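Local coordinates for protein domain of Unknown Function with a Cystatin-Like Fold (PDB 2RGQ) that is of unknown function but adopts a cystatin-like fold and belongs to the SnoaL-like family of the NTF2 clan, whose cone-shaped folds often enclose a pocket, at residues F106-V111 with L122-V127. Sequence-based numbering, arbitrary orientation.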
ATOM      1  N   PHE B 106       8.794   8.814   6.943  1.00 10.03           N
ATOM      2  CA  PHE B 106       9.059   9.024   5.538  1.00 10.79           C
ATOM      3  C   PHE B 106      10.366   8.238   5.316  1.00 10.97           C
ATOM      4  O   PHE B 106      11.245   8.314   6.132  1.00 11.89           O
ATOM      5  CB  PHE B 106       9.227  10.494   5.223  1.00 14.57           C
ATOM      6  CG  PHE B 106       9.723  10.751   3.836  1.00 17.10           C
ATOM      7  CD1 PHE B 106       8.870  10.667   2.770  1.00 20.34           C
ATOM      8  CD2 PHE B 106      11.065  11.054   3.608  1.00 20.19           C
ATOM      9  CE1 PHE B 106       9.332  10.896   1.475  1.00 21.57           C
ATOM     10  CE2 PHE B 106      11.524  11.264   2.299  1.00 22.13           C
ATOM     11  CZ  PHE B 106      10.630  11.189   1.247  1.00 20.96           C
ATOM     12  N   VAL B 107      10.450   7.486   4.236  1.00 10.94           N
ATOM     13  CA  VAL B 107      11.606   6.646   3.953  1.00 11.43           C
ATOM     14  C   VAL B 107      12.209   6.959   2.600  1.00 13.94           C
ATOM     15  O   VAL B 107      11.505   7.005   1.597  1.00 12.79           O
ATOM     16  CB  VAL B 107      11.226   5.137   4.053  1.00 12.79           C
ATOM     17  CG1 VAL B 107      12.439   4.237   3.852  1.00 14.98           C
ATOM     18  CG2 VAL B 107      10.598   4.815   5.388  1.00 13.14           C
ATOM     19  N   LYS B 108      13.547   7.143   2.565  1.00 12.43           N
ATOM     20  CA  LYS B 108      14.251   7.370   1.320  1.00 14.83           C
ATOM     21  C   LYS B 108      15.263   6.230   1.134  1.00 13.12           C
ATOM     22  O   LYS B 108      16.106   6.020   1.996  1.00 12.76           O
ATOM     23  CB  LYS B 108      14.980   8.713   1.309  1.00 18.46           C
ATOM     24  CG  LYS B 108      15.490   9.048  -0.085  1.00 23.50           C
ATOM     25  CD  LYS B 108      16.540  10.172  -0.135  1.00 25.12           C
ATOM     26  CE  LYS B 108      17.384   9.993  -1.419  1.00 27.64           C
ATOM     27  NZ  LYS B 108      18.170   8.684  -1.417  1.00 27.14           N
ATOM     28  N   ASP B 109      15.184   5.546  -0.000  1.00 13.24           N
ATOM     29  CA  ASP B 109      16.059   4.400  -0.322  1.00 14.92           C
ATOM     30  C   ASP B 109      16.908   4.652  -1.553  1.00 15.04           C
ATOM     31  O   ASP B 109      16.436   5.218  -2.530  1.00 16.96           O
ATOM     32  CB  ASP B 109      15.233   3.126  -0.556  1.00 15.42           C
ATOM     33  CG  ASP B 109      14.475   2.681   0.675  1.00 19.24           C
ATOM     34  OD1 ASP B 109      15.153   2.534   1.715  1.00 19.98           O
ATOM     35  OD2 ASP B 109      13.237   2.401   0.595  1.00 22.62           O
ATOM     36  N   GLN B 110      18.198   4.333  -1.470  1.00 14.10           N
ATOM     37  CA  GLN B 110      19.062   4.308  -2.646  1.00 14.45           C
ATOM     38  C   GLN B 110      19.238   2.811  -2.880  1.00 11.92           C
ATOM     39  O   GLN B 110      19.621   2.068  -1.928  1.00 11.70           O
ATOM     40  CB  GLN B 110      20.410   4.942  -2.381  1.00 16.78           C
ATOM     41  CG  GLN B 110      20.367   6.407  -2.020  1.00 20.73           C
ATOM     42  CD  GLN B 110      21.735   6.952  -1.687  1.00 24.43           C
ATOM     43  OE1 GLN B 110      22.738   6.229  -1.731  1.00 27.65           O
ATOM     44  NE2 GLN B 110      21.793   8.242  -1.345  1.00 27.48           N
ATOM     45  N   VAL B 111      18.970   2.353  -4.103  1.00 12.74           N
ATOM     46  CA  VAL B 111      19.028   0.947  -4.433  1.00 10.68           C
ATOM     47  C   VAL B 111      19.961   0.753  -5.637  1.00  9.86           C
ATOM     48  O   VAL B 111      20.221   1.698  -6.375  1.00  8.74           O
ATOM     49  CB  VAL B 111      17.673   0.321  -4.725  1.00 11.58           C
ATOM     50  CG1 VAL B 111      16.766   0.344  -3.423  1.00 11.35           C
ATOM     51  CG2 VAL B 111      17.019   0.975  -5.982  1.00  9.87           C
ATOM     52  N   LEU B 122      21.312   2.278   0.745  1.00 11.02           N
ATOM     53  CA  LEU B 122      21.090   3.141   1.868  1.00 11.77           C
ATOM     54  C   LEU B 122      19.636   3.363   2.071  1.00 10.83           C
ATOM     55  O   LEU B 122      18.958   3.895   1.196  1.00 11.12           O
ATOM     56  CB  LEU B 122      21.759   4.505   1.676  1.00 12.35           C
ATOM     57  CG  LEU B 122      21.518   5.545   2.776  1.00 14.42           C
ATOM     58  CD1 LEU B 122      21.976   5.039   4.139  1.00 12.95           C
ATOM     59  CD2 LEU B 122      22.263   6.790   2.425  1.00 14.65           C
ATOM     60  N   ARG B 123      19.147   2.972   3.238  1.00 10.40           N
ATOM     61  CA  ARG B 123      17.771   3.255   3.638  1.00 10.37           C
ATOM     62  C   ARG B 123      17.828   4.255   4.781  1.00 12.55           C
ATOM     63  O   ARG B 123      18.476   3.994   5.807  1.00 12.49           O
ATOM     64  CB  ARG B 123      17.030   1.969   4.014  1.00 11.42           C
ATOM     65  CG  ARG B 123      15.730   2.266   4.753  1.00 14.88           C
ATOM     66  CD  ARG B 123      14.856   1.075   4.908  1.00 17.45           C
ATOM     67  NE  ARG B 123      14.009   0.974   3.723  1.00 18.50           N
ATOM     68  CZ  ARG B 123      12.756   0.534   3.722  1.00 20.55           C
ATOM     69  NH1 ARG B 123      12.153   0.075   4.806  1.00 22.71           N
ATOM     70  NH2 ARG B 123      12.083   0.556   2.592  1.00 22.24           N
ATOM     71  N   GLN B 124      17.167   5.406   4.586  1.00 13.70           N
ATOM     72  CA  GLN B 124      17.071   6.482   5.571  1.00 11.94           C
ATOM     73  C   GLN B 124      15.621   6.618   5.991  1.00 13.23           C
ATOM     74  O   GLN B 124      14.747   6.870   5.147  1.00 13.34           O
ATOM     75  CB  GLN B 124      17.576   7.802   5.001  1.00 12.88           C
ATOM     76  CG  GLN B 124      19.101   7.802   4.850  1.00 11.67           C
ATOM     77  CD  GLN B 124      19.608   9.028   4.155  1.00 13.71           C
ATOM     78  OE1 GLN B 124      19.205   9.280   3.038  1.00 16.70           O
ATOM     79  NE2 GLN B 124      20.553   9.728   4.751  1.00 12.60           N
ATOM     80  N   ILE B 125      15.368   6.382   7.268  1.00 12.62           N
ATOM     81  CA  ILE B 125      14.036   6.457   7.870  1.00 11.95           C
ATOM     82  C   ILE B 125      13.955   7.751   8.683  1.00 13.93           C
ATOM     83  O   ILE B 125      14.776   7.971   9.576  1.00 13.13           O
ATOM     84  CB  ILE B 125      13.755   5.222   8.759  1.00 12.40           C
ATOM     85  CG1 ILE B 125      13.923   3.928   7.947  1.00 13.72           C
ATOM     86  CG2 ILE B 125      12.347   5.329   9.360  1.00 11.93           C
ATOM     87  CD1 ILE B 125      13.645   2.653   8.640  1.00 15.73           C
ATOM     88  N   GLU B 126      12.974   8.599   8.363  1.00 14.65           N
ATOM     89  CA  GLU B 126      12.764   9.892   9.004  1.00 15.11           C
ATOM     90  C   GLU B 126      11.476   9.738   9.773  1.00 12.47           C
ATOM     91  O   GLU B 126      10.393   9.891   9.214  1.00 12.06           O
ATOM     92  CB  GLU B 126      12.699  10.993   7.937  1.00 18.28           C
ATOM     93  CG  GLU B 126      13.992  11.068   7.126  1.00 22.83           C
ATOM     94  CD  GLU B 126      14.038  12.210   6.102  1.00 27.31           C
ATOM     95  OE1 GLU B 126      12.994  12.863   5.832  1.00 31.82           O
ATOM     96  OE2 GLU B 126      15.148  12.454   5.548  1.00 31.22           O
ATOM     97  N   VAL B 127      11.620   9.368  11.049  1.00 13.24           N
ATOM     98  CA  VAL B 127      10.492   9.073  11.916  0.50 11.95           C
ATOM     99  C   VAL B 127       9.668  10.310  12.277  1.00 12.79           C
ATOM    100  O   VAL B 127      10.246  11.373  12.649  1.00 13.70           O
ATOM    101  CB  VAL B 127      11.007   8.326  13.206  0.50 11.51           C
ATOM    102  CG1 VAL B 127       9.916   8.206  14.256  0.50 10.67           C
ATOM    103  CG2 VAL B 127      11.573   6.944  12.826  0.50  8.29           C
TER
HETATM  104  O   HOH W   1      18.546   7.292   0.977  1.00 17.29           O
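D109 and R123, a non-hydrogen-bonded pair of this antiparallel hairpin, form a buried side-on salt bridge. R123 NE meets the syn lone pair of D109 OD1 at 2.8 Å, R123 NH2 reaches D109 OD2 at 3.0 Å, and the carboxylate and guanidinium planes lie only 7° apart. The bend at R123 chi3 (-88°) turns NE toward the acid, while V107 CG1 lies over one guanidinium face, offset toward its rim, 3.6 Å from R123 NE. An alanine in place of R123 would probably leave the buried carboxylate of D109 without its charged mate and take away the guanidinium against which V107 CG1 packs. Paired backbone bonds join F106 with E126, K108 with Q124 and Q110 with L122; K108 N to Q124 O measures 2.9 Å. On the face of those pairs, one water accepts from K108 NZ and lies 2.9 Å from Q124 OE1, whereas Q124 NE2 bonds to Q42. E126 OE1 approaches F106 CD2 obliquely at 3.5 Å, and Q110 runs beside L122, its OE1 3.9 Å from L122 CB. Strand 84-95 flanks residues 106-111 and strand 39-43 flanks residues 122-127, while helix 6-25 packs on the salt-bridge face, where E20 pairs with R123 NH1 and F19 makes a cation-pi contact.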